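Local atomic coordinates of putative thioesterase (Novosphingobium aromaticivorans, PDB entry 3CJY), a protein that probably acts as an acyl-CoA thioesterase built of two hot-dog domains, and binds calcium. Residues P122-P127 and T164-L168; Y145-V151 and M183-F187; G232-V238 and G251-L257; I211-A215 and R246-T250. All coordinates share one frame; numbering follows the deposited sequence.

Interaction 1. Residues P122-P127 and T164-L168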
loop_
_atom_site.group_PDB
_atom_site.type_symbol
_atom_site.label_atom_id
_atom_site.label_comp_id
_atom_site.label_asym_id
_atom_site.label_seq_id
_atom_site.Cartn_x
_atom_site.Cartn_y
_atom_site.Cartn_z
ATOM N N PRO A 122 6.059 18.998 -5.325
ATOM C CA PRO A 122 6.112 20.171 -4.449
ATOM C C PRO A 122 7.236 21.119 -4.898
ATOM O O PRO A 122 8.240 20.668 -5.447
ATOM C CB PRO A 122 6.416 19.576 -3.074
ATOM C CG PRO A 122 7.100 18.247 -3.367
ATOM C CD PRO A 122 6.458 17.757 -4.632
ATOM N N PRO A 123 7.062 22.430 -4.669
ATOM C CA PRO A 123 8.036 23.386 -5.166
ATOM C C PRO A 123 9.274 23.560 -4.312
ATOM O O PRO A 123 9.579 24.650 -3.875
ATOM C CB PRO A 123 7.231 24.682 -5.223
ATOM C CG PRO A 123 6.270 24.582 -4.181
ATOM C CD PRO A 123 5.894 23.095 -4.068
ATOM N N VAL A 124 10.030 22.504 -4.165
ATOM C CA VAL A 124 11.232 22.520 -3.315
ATOM C C VAL A 124 12.423 23.076 -4.109
ATOM O O VAL A 124 12.404 23.061 -5.318
ATOM C CB VAL A 124 11.560 21.114 -2.784
ATOM C CG1 VAL A 124 10.367 20.494 -2.056
ATOM C CG2 VAL A 124 12.007 20.165 -3.894
ATOM N N PRO A 125 13.479 23.558 -3.437
ATOM C CA PRO A 125 14.661 23.984 -4.172
ATOM C C PRO A 125 15.312 22.815 -4.863
ATOM O O PRO A 125 15.147 21.703 -4.435
ATOM C CB PRO A 125 15.615 24.528 -3.066
ATOM C CG PRO A 125 14.775 24.621 -1.818
ATOM C CD PRO A 125 13.683 23.569 -1.985
ATOM N N GLN A 126 16.011 23.081 -5.949
ATOM C CA GLN A 126 16.797 22.048 -6.644
ATOM C C GLN A 126 17.920 21.513 -5.735
ATOM O O GLN A 126 18.295 22.175 -4.771
ATOM C CB GLN A 126 17.323 22.591 -7.973
ATOM C CG GLN A 126 16.209 22.697 -9.019
ATOM C CD GLN A 126 15.901 21.353 -9.660
ATOM O OE1 GLN A 126 16.724 20.849 -10.440
ATOM N NE2 GLN A 126 14.739 20.741 -9.320
ATOM N N PRO A 127 18.467 20.336 -6.046
ATOM C CA PRO A 127 19.440 19.710 -5.156
ATOM C C PRO A 127 20.626 20.555 -4.763
ATOM O O PRO A 127 21.027 20.539 -3.586
ATOM C CB PRO A 127 19.890 18.491 -5.936
ATOM C CG PRO A 127 18.708 18.133 -6.769
ATOM C CD PRO A 127 18.045 19.407 -7.120
ATOM N N THR A 164 8.379 15.180 5.553
ATOM C CA THR A 164 9.849 15.154 5.388
ATOM C C THR A 164 10.124 15.023 3.894
ATOM O O THR A 164 9.602 14.114 3.225
ATOM C CB THR A 164 10.508 14.041 6.190
ATOM O OG1 THR A 164 10.341 14.297 7.598
ATOM C CG2 THR A 164 12.001 13.910 5.840
ATOM N N ARG A 165 10.885 15.982 3.373
ATOM C CA ARG A 165 11.283 15.998 1.954
ATOM C C ARG A 165 12.795 16.027 1.829
ATOM O O ARG A 165 13.460 16.927 2.318
ATOM C CB ARG A 165 10.652 17.162 1.226
ATOM C CG ARG A 165 9.164 17.117 1.206
ATOM C CD ARG A 165 8.492 18.378 0.740
ATOM N NE ARG A 165 7.112 18.083 0.402
ATOM C CZ ARG A 165 6.111 18.928 0.519
ATOM N NH1 ARG A 165 6.331 20.127 1.025
ATOM N NH2 ARG A 165 4.897 18.553 0.156
ATOM N N LEU A 166 13.326 14.942 1.274
ATOM C CA LEU A 166 14.763 14.759 1.093
ATOM C C LEU A 166 15.122 14.543 -0.382
ATOM O O LEU A 166 14.396 13.858 -1.108
ATOM C CB LEU A 166 15.195 13.497 1.876
ATOM C CG LEU A 166 14.878 13.472 3.354
ATOM C CD1 LEU A 166 15.322 12.076 3.886
ATOM C CD2 LEU A 166 15.626 14.526 4.064
ATOM N N TRP A 167 16.250 15.105 -0.801
ATOM C CA TRP A 167 16.860 14.751 -2.063
ATOM C C TRP A 167 17.810 13.583 -1.755
ATOM O O TRP A 167 18.675 13.656 -0.863
ATOM C CB TRP A 167 17.645 15.903 -2.703
ATOM C CG TRP A 167 16.834 16.958 -3.343
ATOM C CD1 TRP A 167 16.666 18.231 -2.901
ATOM C CD2 TRP A 167 16.082 16.848 -4.547
ATOM N NE1 TRP A 167 15.885 18.933 -3.769
ATOM C CE2 TRP A 167 15.471 18.105 -4.773
ATOM C CE3 TRP A 167 15.843 15.833 -5.447
ATOM C CZ2 TRP A 167 14.679 18.359 -5.909
ATOM C CZ3 TRP A 167 15.047 16.084 -6.560
ATOM C CH2 TRP A 167 14.487 17.325 -6.781
ATOM N N LEU A 168 17.669 12.515 -2.522
ATOM C CA LEU A 168 18.485 11.311 -2.366
ATOM C C LEU A 168 19.189 10.948 -3.653
ATOM O O LEU A 168 18.629 11.041 -4.716
ATOM C CB LEU A 168 17.626 10.100 -1.964
ATOM C CG LEU A 168 16.784 10.265 -0.706
ATOM C CD1 LEU A 168 15.886 8.998 -0.564
ATOM C CD2 LEU A 168 17.629 10.534 0.532
#
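Trp167 and Arg165 reach out from the strand to meet the proline-rich loop 122-127, mostly through apolar packing with a single polar link. That link is the indole N-H: Trp167 NE1 donates to Pro125 O at 2.9 Å with an N-H...O angle of 153°. The oxygen lies at the edge of the indole, near its plane, and the donor lies in the carbonyl plane, which, with Pro127 over the ring face, sets how the indole is turned against the loop.

The apolar packing centres on the same ring. Pro127 lies over one indole face, a CH-pi contact with CG 3.8 Å from the centroid of the six-membered ring and 14° off its normal. Val124 CG2 comes obliquely to Trp167 CZ2 at 3.8 Å, while its other methyl, CG1, rests on Arg165 CD. With a leucine in place of Trp167, Pro125 O would probably lose its donor and Pro127 the flat surface it lies on.

The charged group is used here through its face. Arg165, extended from CG to NE, presents its guanidinium to Pro122, whose CB sits over the centre at 3.7 Å from CZ; Asp223 of the adjoining strand takes NE in a salt bridge. Together these contacts pin the proline-rich loop that leads toward strand 149-153, with its inverse gamma turn at Pro123, onto strand 163-170 of the C-terminal hot-dog sheet.

Interaction 2. Residues Y145-V151 and M183-F187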
loop_
_atom_site.group_PDB
_atom_site.type_symbol
_atom_site.label_atom_id
_atom_site.label_comp_id
_atom_site.label_asym_id
_atom_site.label_seq_id
_atom_site.Cartn_x
_atom_site.Cartn_y
_atom_site.Cartn_z
ATOM N N TYR A 145 24.536 0.780 4.675
ATOM C CA TYR A 145 23.697 1.158 3.524
ATOM C C TYR A 145 23.615 2.674 3.380
ATOM O O TYR A 145 23.785 3.245 2.279
ATOM C CB TYR A 145 22.267 0.616 3.671
ATOM C CG TYR A 145 21.349 1.252 2.661
ATOM C CD1 TYR A 145 21.370 0.864 1.323
ATOM C CD2 TYR A 145 20.484 2.279 3.027
ATOM C CE1 TYR A 145 20.584 1.499 0.377
ATOM C CE2 TYR A 145 19.675 2.889 2.089
ATOM C CZ TYR A 145 19.744 2.506 0.763
ATOM O OH TYR A 145 18.974 3.139 -0.157
ATOM N N LEU A 146 23.303 3.344 4.474
ATOM C CA LEU A 146 23.099 4.794 4.380
ATOM C C LEU A 146 24.343 5.539 3.895
ATOM O O LEU A 146 24.248 6.651 3.329
ATOM C CB LEU A 146 22.593 5.417 5.694
ATOM C CG LEU A 146 21.122 5.203 6.037
ATOM C CD1 LEU A 146 20.836 5.887 7.394
ATOM C CD2 LEU A 146 20.160 5.734 4.916
ATOM N N GLU A 147 25.511 4.975 4.162
ATOM C CA GLU A 147 26.785 5.643 3.776
ATOM C C GLU A 147 26.866 5.787 2.273
ATOM O O GLU A 147 27.581 6.643 1.744
ATOM C CB GLU A 147 28.030 4.869 4.264
ATOM C CG GLU A 147 28.136 4.731 5.750
ATOM C CD GLU A 147 29.335 3.901 6.213
ATOM O OE1 GLU A 147 30.278 3.682 5.418
ATOM O OE2 GLU A 147 29.315 3.457 7.385
ATOM N N GLY A 148 26.145 4.925 1.576
ATOM C CA GLY A 148 26.178 4.930 0.124
ATOM C C GLY A 148 25.169 5.865 -0.528
ATOM O O GLY A 148 25.075 5.913 -1.743
ATOM N N ILE A 149 24.472 6.648 0.279
ATOM C CA ILE A 149 23.469 7.542 -0.250
ATOM C C ILE A 149 23.779 8.967 0.148
ATOM O O ILE A 149 24.083 9.240 1.306
ATOM C CB ILE A 149 22.060 7.195 0.316
ATOM C CG1 ILE A 149 21.738 5.697 0.133
ATOM C CG2 ILE A 149 21.012 8.084 -0.333
ATOM C CD1 ILE A 149 21.755 5.220 -1.339
ATOM N N GLU A 150 23.751 9.858 -0.836
ATOM C CA GLU A 150 23.916 11.277 -0.588
ATOM C C GLU A 150 22.528 11.876 -0.282
ATOM O O GLU A 150 21.585 11.726 -1.072
ATOM C CB GLU A 150 24.607 11.971 -1.774
ATOM C CG GLU A 150 24.916 13.447 -1.491
ATOM C CD GLU A 150 25.692 14.102 -2.611
ATOM O OE1 GLU A 150 25.890 13.451 -3.680
ATOM O OE2 GLU A 150 26.073 15.276 -2.414
ATOM N N VAL A 151 22.396 12.508 0.879
ATOM C CA VAL A 151 21.101 13.046 1.329
ATOM C C VAL A 151 21.134 14.520 1.595
ATOM O O VAL A 151 22.006 15.014 2.319
ATOM C CB VAL A 151 20.633 12.304 2.631
ATOM C CG1 VAL A 151 19.258 12.721 3.085
ATOM C CG2 VAL A 151 20.693 10.765 2.486
HETATM N N MSE A 183 14.169 1.038 -2.554
HETATM C CA MSE A 183 15.066 1.364 -1.447
HETATM C C MSE A 183 14.724 2.770 -0.905
HETATM O O MSE A 183 14.631 2.982 0.297
HETATM C CB MSE A 183 16.522 1.181 -1.883
HETATM C CG MSE A 183 16.877 -0.298 -1.770
HETATM SE SE MSE A 183 18.684 -0.785 -2.352
HETATM C CE MSE A 183 18.349 -0.707 -4.042
ATOM N N PHE A 184 14.543 3.739 -1.806
ATOM C CA PHE A 184 14.253 5.100 -1.388
ATOM C C PHE A 184 12.887 5.257 -0.713
ATOM O O PHE A 184 12.678 6.130 0.149
ATOM C CB PHE A 184 14.373 6.071 -2.571
ATOM C CG PHE A 184 15.792 6.279 -3.060
ATOM C CD1 PHE A 184 16.885 6.016 -2.233
ATOM C CD2 PHE A 184 16.026 6.896 -4.281
ATOM C CE1 PHE A 184 18.198 6.350 -2.654
ATOM C CE2 PHE A 184 17.337 7.180 -4.718
ATOM C CZ PHE A 184 18.409 6.871 -3.895
ATOM N N ALA A 185 11.934 4.411 -1.126
ATOM C CA ALA A 185 10.599 4.373 -0.534
ATOM C C ALA A 185 10.681 4.012 0.959
ATOM O O ALA A 185 9.869 4.437 1.755
ATOM C CB ALA A 185 9.656 3.334 -1.269
ATOM N N ASP A 186 11.684 3.206 1.320
ATOM C CA ASP A 186 11.849 2.774 2.721
ATOM C C ASP A 186 12.657 3.740 3.593
ATOM O O ASP A 186 13.223 3.354 4.625
ATOM C CB ASP A 186 12.389 1.367 2.788
ATOM C CG ASP A 186 12.190 0.711 4.174
ATOM O OD1 ASP A 186 11.121 0.880 4.776
ATOM O OD2 ASP A 186 13.123 0.030 4.654
ATOM N N PHE A 187 12.647 5.010 3.212
ATOM C CA PHE A 187 13.163 6.071 4.055
ATOM C C PHE A 187 12.064 6.637 5.006
ATOM O O PHE A 187 12.303 7.515 5.820
ATOM C CB PHE A 187 13.776 7.187 3.214
ATOM C CG PHE A 187 15.222 6.969 2.864
ATOM C CD1 PHE A 187 15.615 5.863 2.121
ATOM C CD2 PHE A 187 16.182 7.908 3.254
ATOM C CE1 PHE A 187 16.924 5.643 1.804
ATOM C CE2 PHE A 187 17.518 7.715 2.914
ATOM C CZ PHE A 187 17.879 6.581 2.175
#
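A tyrosine hydroxyl pointed into carbon is the odd feature here: Tyr145 OH lies 3.6 Å from Met183 CB and 3.8 Å from Phe187 CE1, with Phe184 CD1 only slightly farther. With CG anti to the backbone N (chi1 168°), the phenol is thrown across toward the helix end. It meets Phe187 edge to edge rather than in a face stack, since Tyr145 OH is near the plane of the phenylalanine ring and Phe187 CE1 near that of the tyrosine. Met183, modelled as selenomethionine, makes an oblique Met-aromatic contact, its SE 4.0 Å from Tyr145 CE1. Phe36 stacks on the tyrosine ring as well.

Aliphatic groups fill in round the two phenylalanines. Leu146 CD2 approaches Phe187 CZ to 3.7 Å, the two side chains running past each other in opposite directions. Ile149 works with two branches: CD1 and CG2 both touch Phe184 CE1, with CD1 at the ring edge. Val151 CG2 makes a looser contact with Phe187 CE2.

From the sheet side, Cys222 and Met224 also pack on Phe187. This is the buried core of a hot-dog fold, where the curved antiparallel sheet wraps the helix; here the end of helix 178-185 packs against the 3-10 turn and the start of strand 149-153.

Interaction 3. Residues G232-V238 and G251-L257; sequences GFAQGQV and GAQSLLL
Ala234 O takes a hydrogen bond from Leu255 N at 2.8 Å, and Ser254 CA adds a CA-H...O contact at 3.2 Å. Ala234 N returns the bond to Leu255 O, and the same reciprocal pairing recurs at Gly236 with Gln253 and Val238 with Gly251. Leu257 N to Gly232 O closes the ladder at one end. A side chain on Gly251 would run into Val238 CG1, which lies against the glycine backbone.

Of the side chains, Phe233 and Leu256 meet across a non-hydrogen-bonded pair. Leu256 CG lies anti to its backbone N (chi1 179°), which brings CD1 obliquely to Phe233 CE1 at a tight 3.3 Å. Replacing Phe233 by an alanine would probably strip Leu256 CD1 of this neighbour and open a gap beside Leu205. Along the strand, Gln237 NE2 donates to Gln235 OE1 at 2.9 Å, on a lone pair, and that oxygen is also bonded to Thr250 of the second subunit.

Ala234, Leu255 and Leu257 pack on Leu192 of helix 188-196, whereas Gln235 and Ser254 face the partner subunit: an antiparallel beta hairpin of the hot-dog sheet, helix on one face and dimer contact on the other.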
loop_
_atom_site.group_PDB
_atom_site.type_symbol
_atom_site.label_atom_id
_atom_site.label_comp_id
_atom_site.label_asym_id
_atom_site.label_seq_id
_atom_site.Cartn_x
_atom_site.Cartn_y
_atom_site.Cartn_z
ATOM N N GLY A 232 0.242 2.517 19.369
ATOM C CA GLY A 232 1.560 1.907 19.218
ATOM C C GLY A 232 2.031 1.706 17.808
ATOM O O GLY A 232 3.107 1.179 17.569
ATOM N N PHE A 233 1.221 2.160 16.860
ATOM C CA PHE A 233 1.548 2.068 15.442
ATOM C C PHE A 233 1.370 3.382 14.727
ATOM O O PHE A 233 0.625 4.260 15.149
ATOM C CB PHE A 233 0.649 1.036 14.740
ATOM C CG PHE A 233 0.706 -0.333 15.357
ATOM C CD1 PHE A 233 1.633 -1.258 14.949
ATOM C CD2 PHE A 233 -0.115 -0.655 16.400
ATOM C CE1 PHE A 233 1.687 -2.488 15.551
ATOM C CE2 PHE A 233 -0.064 -1.888 16.998
ATOM C CZ PHE A 233 0.839 -2.799 16.579
ATOM N N ALA A 234 2.082 3.507 13.632
ATOM C CA ALA A 234 1.983 4.657 12.730
ATOM C C ALA A 234 1.990 4.210 11.295
ATOM O O ALA A 234 2.262 3.101 10.989
ATOM C CB ALA A 234 3.117 5.640 12.956
ATOM N N GLN A 235 1.657 5.130 10.426
ATOM C CA GLN A 235 1.694 4.870 8.986
ATOM C C GLN A 235 2.321 6.055 8.286
ATOM O O GLN A 235 2.370 7.152 8.800
ATOM C CB GLN A 235 0.321 4.618 8.432
ATOM C CG GLN A 235 -0.672 5.763 8.657
ATOM C CD GLN A 235 -1.943 5.527 7.880
ATOM O OE1 GLN A 235 -1.898 5.518 6.661
ATOM N NE2 GLN A 235 -3.061 5.268 8.573
ATOM N N GLY A 236 2.836 5.759 7.106
ATOM C CA GLY A 236 3.464 6.747 6.243
ATOM C C GLY A 236 3.253 6.428 4.781
ATOM O O GLY A 236 3.065 5.290 4.375
ATOM N N GLN A 237 3.324 7.506 4.008
ATOM C CA GLN A 237 3.242 7.483 2.565
ATOM C C GLN A 237 4.383 8.316 1.988
ATOM O O GLN A 237 4.816 9.340 2.561
ATOM C CB GLN A 237 1.919 8.065 2.109
ATOM C CG GLN A 237 0.710 7.168 2.459
ATOM C CD GLN A 237 0.245 7.318 3.868
ATOM O OE1 GLN A 237 0.139 8.426 4.342
ATOM N NE2 GLN A 237 -0.065 6.200 4.536
ATOM N N VAL A 238 4.799 7.876 0.821
ATOM C CA VAL A 238 5.934 8.505 0.080
ATOM C C VAL A 238 5.687 8.549 -1.416
ATOM O O VAL A 238 5.061 7.642 -1.986
ATOM C CB VAL A 238 7.282 7.777 0.348
ATOM C CG1 VAL A 238 7.222 6.284 -0.060
ATOM C CG2 VAL A 238 8.453 8.483 -0.307
ATOM N N GLY A 251 4.825 4.871 -2.449
ATOM C CA GLY A 251 4.994 3.788 -1.499
ATOM C C GLY A 251 4.325 4.135 -0.193
ATOM O O GLY A 251 3.860 5.237 0.017
ATOM N N ALA A 252 4.256 3.143 0.638
ATOM C CA ALA A 252 3.662 3.309 1.955
ATOM C C ALA A 252 4.062 2.162 2.840
ATOM O O ALA A 252 4.522 1.141 2.380
ATOM C CB ALA A 252 2.156 3.370 1.844
ATOM N N GLN A 253 3.887 2.376 4.138
ATOM C CA GLN A 253 4.101 1.348 5.155
ATOM C C GLN A 253 3.486 1.748 6.480
ATOM O O GLN A 253 3.138 2.904 6.707
ATOM C CB GLN A 253 5.572 1.081 5.438
ATOM C CG GLN A 253 6.332 2.310 5.984
ATOM C CD GLN A 253 7.785 2.009 6.269
ATOM O OE1 GLN A 253 8.153 1.766 7.427
ATOM N NE2 GLN A 253 8.608 1.989 5.225
ATOM N N SER A 254 3.333 0.738 7.321
ATOM C CA SER A 254 2.927 0.894 8.710
ATOM C C SER A 254 4.113 0.528 9.541
ATOM O O SER A 254 4.944 -0.269 9.112
ATOM C CB SER A 254 1.711 0.047 9.061
ATOM O OG SER A 254 0.613 0.480 8.286
ATOM N N LEU A 255 4.204 1.123 10.713
ATOM C CA LEU A 255 5.343 0.936 11.597
ATOM C C LEU A 255 4.946 0.698 13.030
ATOM O O LEU A 255 3.949 1.233 13.519
ATOM C CB LEU A 255 6.234 2.179 11.559
ATOM C CG LEU A 255 6.773 2.776 10.234
ATOM C CD1 LEU A 255 5.939 3.958 9.773
ATOM C CD2 LEU A 255 8.232 3.230 10.398
ATOM N N LEU A 256 5.765 -0.114 13.709
ATOM C CA LEU A 256 5.597 -0.393 15.142
ATOM C C LEU A 256 6.469 0.625 15.847
ATOM O O LEU A 256 7.672 0.775 15.555
ATOM C CB LEU A 256 6.079 -1.806 15.491
ATOM C CG LEU A 256 5.968 -2.198 16.967
ATOM C CD1 LEU A 256 4.569 -2.633 17.193
ATOM C CD2 LEU A 256 6.932 -3.312 17.323
ATOM N N LEU A 257 5.848 1.356 16.752
ATOM C CA LEU A 257 6.529 2.419 17.476
ATOM C C LEU A 257 7.446 1.861 18.559
ATOM O O LEU A 257 7.113 0.902 19.250
ATOM C CB LEU A 257 5.522 3.393 18.132
ATOM C CG LEU A 257 4.686 4.285 17.199
ATOM C CD1 LEU A 257 3.895 5.321 18.016
ATOM C CD2 LEU A 257 5.545 4.983 16.180
#

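Interaction 4. Residues I211-A215 and R246-T250; sequences ITGAA and RLLAT
Leu248, Arg246 and Gly213 carry this contact, set at a classic beta bulge in which Leu248 and Ala249 both face Leu240 of the neighbouring strand. The carbonyl oxygen of Leu248 takes two backbone donors from the loop: Thr212 N at 2.7 Å and Gly213 N at 3.1 Å. The second of these is nearly straight, 170° at the hydrogen, and uses a lone pair in the carbonyl plane. The leucine side chain also packs against the loop, with CB 3.3 Å from Gly213 O and CD1 touching Ala215 CB. Leu176 and Leu181 also pack on it.

Gly213 passes close beside the arginine, and a CB there would come very near Arg246 NH1. Before this turn, Ile211 and Ala249 form an antiparallel non-hydrogen-bonded pair, which ties the end of strand 203-211 to strand 247-256. Thr212 OG1 is bonded to Ser228 and Gln235 of the second subunit, so the turn also belongs to the dimer interface.

Arg246 bends at chi3 (59°), bringing one face of its guanidinium against Leu248 CD2, which sits toward the rim of the group. The group then grips a single atom end-on: NH1 at 3.0 Å and NH2 at 2.8 Å both donate to Ala214 O, which lies in the guanidinium plane while both nitrogens stand on the same side of the carbonyl plane.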
loop_
_atom_site.group_PDB
_atom_site.type_symbol
_atom_site.label_atom_id
_atom_site.label_comp_id
_atom_site.label_asym_id
_atom_site.label_seq_id
_atom_site.Cartn_x
_atom_site.Cartn_y
_atom_site.Cartn_z
ATOM N N ILE A 211 4.957 1.474 -8.978
ATOM C CA ILE A 211 5.865 2.128 -9.909
ATOM C C ILE A 211 5.150 2.585 -11.158
ATOM O O ILE A 211 4.445 1.784 -11.788
ATOM C CB ILE A 211 6.988 1.169 -10.337
ATOM C CG1 ILE A 211 7.768 0.725 -9.089
ATOM C CG2 ILE A 211 7.910 1.831 -11.407
ATOM C CD1 ILE A 211 8.805 -0.356 -9.387
ATOM N N THR A 212 5.279 3.863 -11.487
ATOM C CA THR A 212 4.753 4.378 -12.756
ATOM C C THR A 212 5.848 4.412 -13.835
ATOM O O THR A 212 5.609 4.120 -15.004
ATOM C CB THR A 212 4.093 5.771 -12.602
ATOM O OG1 THR A 212 2.927 5.631 -11.788
ATOM C CG2 THR A 212 3.660 6.370 -13.948
ATOM N N GLY A 213 7.059 4.759 -13.444
ATOM C CA GLY A 213 8.153 4.829 -14.398
ATOM C C GLY A 213 9.497 4.941 -13.745
ATOM O O GLY A 213 9.596 5.241 -12.581
ATOM N N ALA A 214 10.522 4.638 -14.508
ATOM C CA ALA A 214 11.880 4.658 -13.998
ATOM C C ALA A 214 12.556 5.856 -14.571
ATOM O O ALA A 214 12.009 6.579 -15.422
ATOM C CB ALA A 214 12.630 3.411 -14.386
ATOM N N ALA A 215 13.790 6.044 -14.159
ATOM C CA ALA A 215 14.565 7.173 -14.656
ATOM C C ALA A 215 16.027 6.822 -14.698
ATOM O O ALA A 215 16.491 5.832 -14.088
ATOM C CB ALA A 215 14.355 8.399 -13.734
ATOM N N ARG A 246 8.839 14.626 -12.454
ATOM C CA ARG A 246 8.110 13.432 -12.938
ATOM C C ARG A 246 7.984 12.467 -11.807
ATOM O O ARG A 246 8.955 12.209 -11.077
ATOM C CB ARG A 246 8.804 12.800 -14.123
ATOM C CG ARG A 246 8.076 11.525 -14.629
ATOM C CD ARG A 246 8.577 11.012 -16.002
ATOM N NE ARG A 246 9.987 10.682 -16.030
ATOM C CZ ARG A 246 10.501 9.464 -15.875
ATOM N NH1 ARG A 246 9.718 8.437 -15.648
ATOM N NH2 ARG A 246 11.824 9.294 -15.908
ATOM N N LEU A 247 6.759 11.960 -11.633
ATOM C CA LEU A 247 6.463 10.998 -10.597
ATOM C C LEU A 247 6.878 9.594 -11.078
ATOM O O LEU A 247 6.452 9.127 -12.137
ATOM C CB LEU A 247 4.987 11.067 -10.226
ATOM C CG LEU A 247 4.490 10.220 -9.056
ATOM C CD1 LEU A 247 3.154 10.810 -8.513
ATOM C CD2 LEU A 247 4.353 8.764 -9.358
ATOM N N LEU A 248 7.785 8.997 -10.326
ATOM C CA LEU A 248 8.322 7.664 -10.632
ATOM C C LEU A 248 7.562 6.567 -9.918
ATOM O O LEU A 248 7.206 5.499 -10.483
ATOM C CB LEU A 248 9.822 7.642 -10.274
ATOM C CG LEU A 248 10.677 8.719 -10.903
ATOM C CD1 LEU A 248 12.154 8.538 -10.421
ATOM C CD2 LEU A 248 10.559 8.734 -12.441
ATOM N N ALA A 249 7.363 6.779 -8.616
ATOM C CA ALA A 249 6.676 5.788 -7.812
ATOM C C ALA A 249 6.064 6.370 -6.583
ATOM O O ALA A 249 6.332 7.541 -6.228
ATOM C CB ALA A 249 7.668 4.670 -7.406
ATOM N N THR A 250 5.181 5.597 -5.960
ATOM C CA THR A 250 4.707 5.907 -4.608
ATOM C C THR A 250 4.878 4.669 -3.755
ATOM O O THR A 250 5.071 3.573 -4.260
ATOM C CB THR A 250 3.239 6.322 -4.528
ATOM O OG1 THR A 250 2.415 5.242 -4.977
ATOM C CG2 THR A 250 2.925 7.540 -5.410
#

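Overall arrangement
Interaction 2 is the buried heart, wholly side-chain packing between the end of helix 178-185 with the residues just after it, and the turn leading into strand 149-153 with the start of that strand. Interaction 3 is buried as well but is made chiefly of backbone bonds. Interactions 1 and 4 lie nearer the surface, where loop carbonyl oxygens are taken by long side chains: an indole N-H for Pro125 in the first, a guanidinium for Ala214 in the second. Interactions 3 and 4 share strand 247-256 and both touch the second subunit, which interactions 1 and 2 do not. Leu168 of interaction 1 reaches Phe184 and Phe187 of interaction 2, while Asp186 probably hydrogen-bonds Gln253, linking interactions 2 and 3.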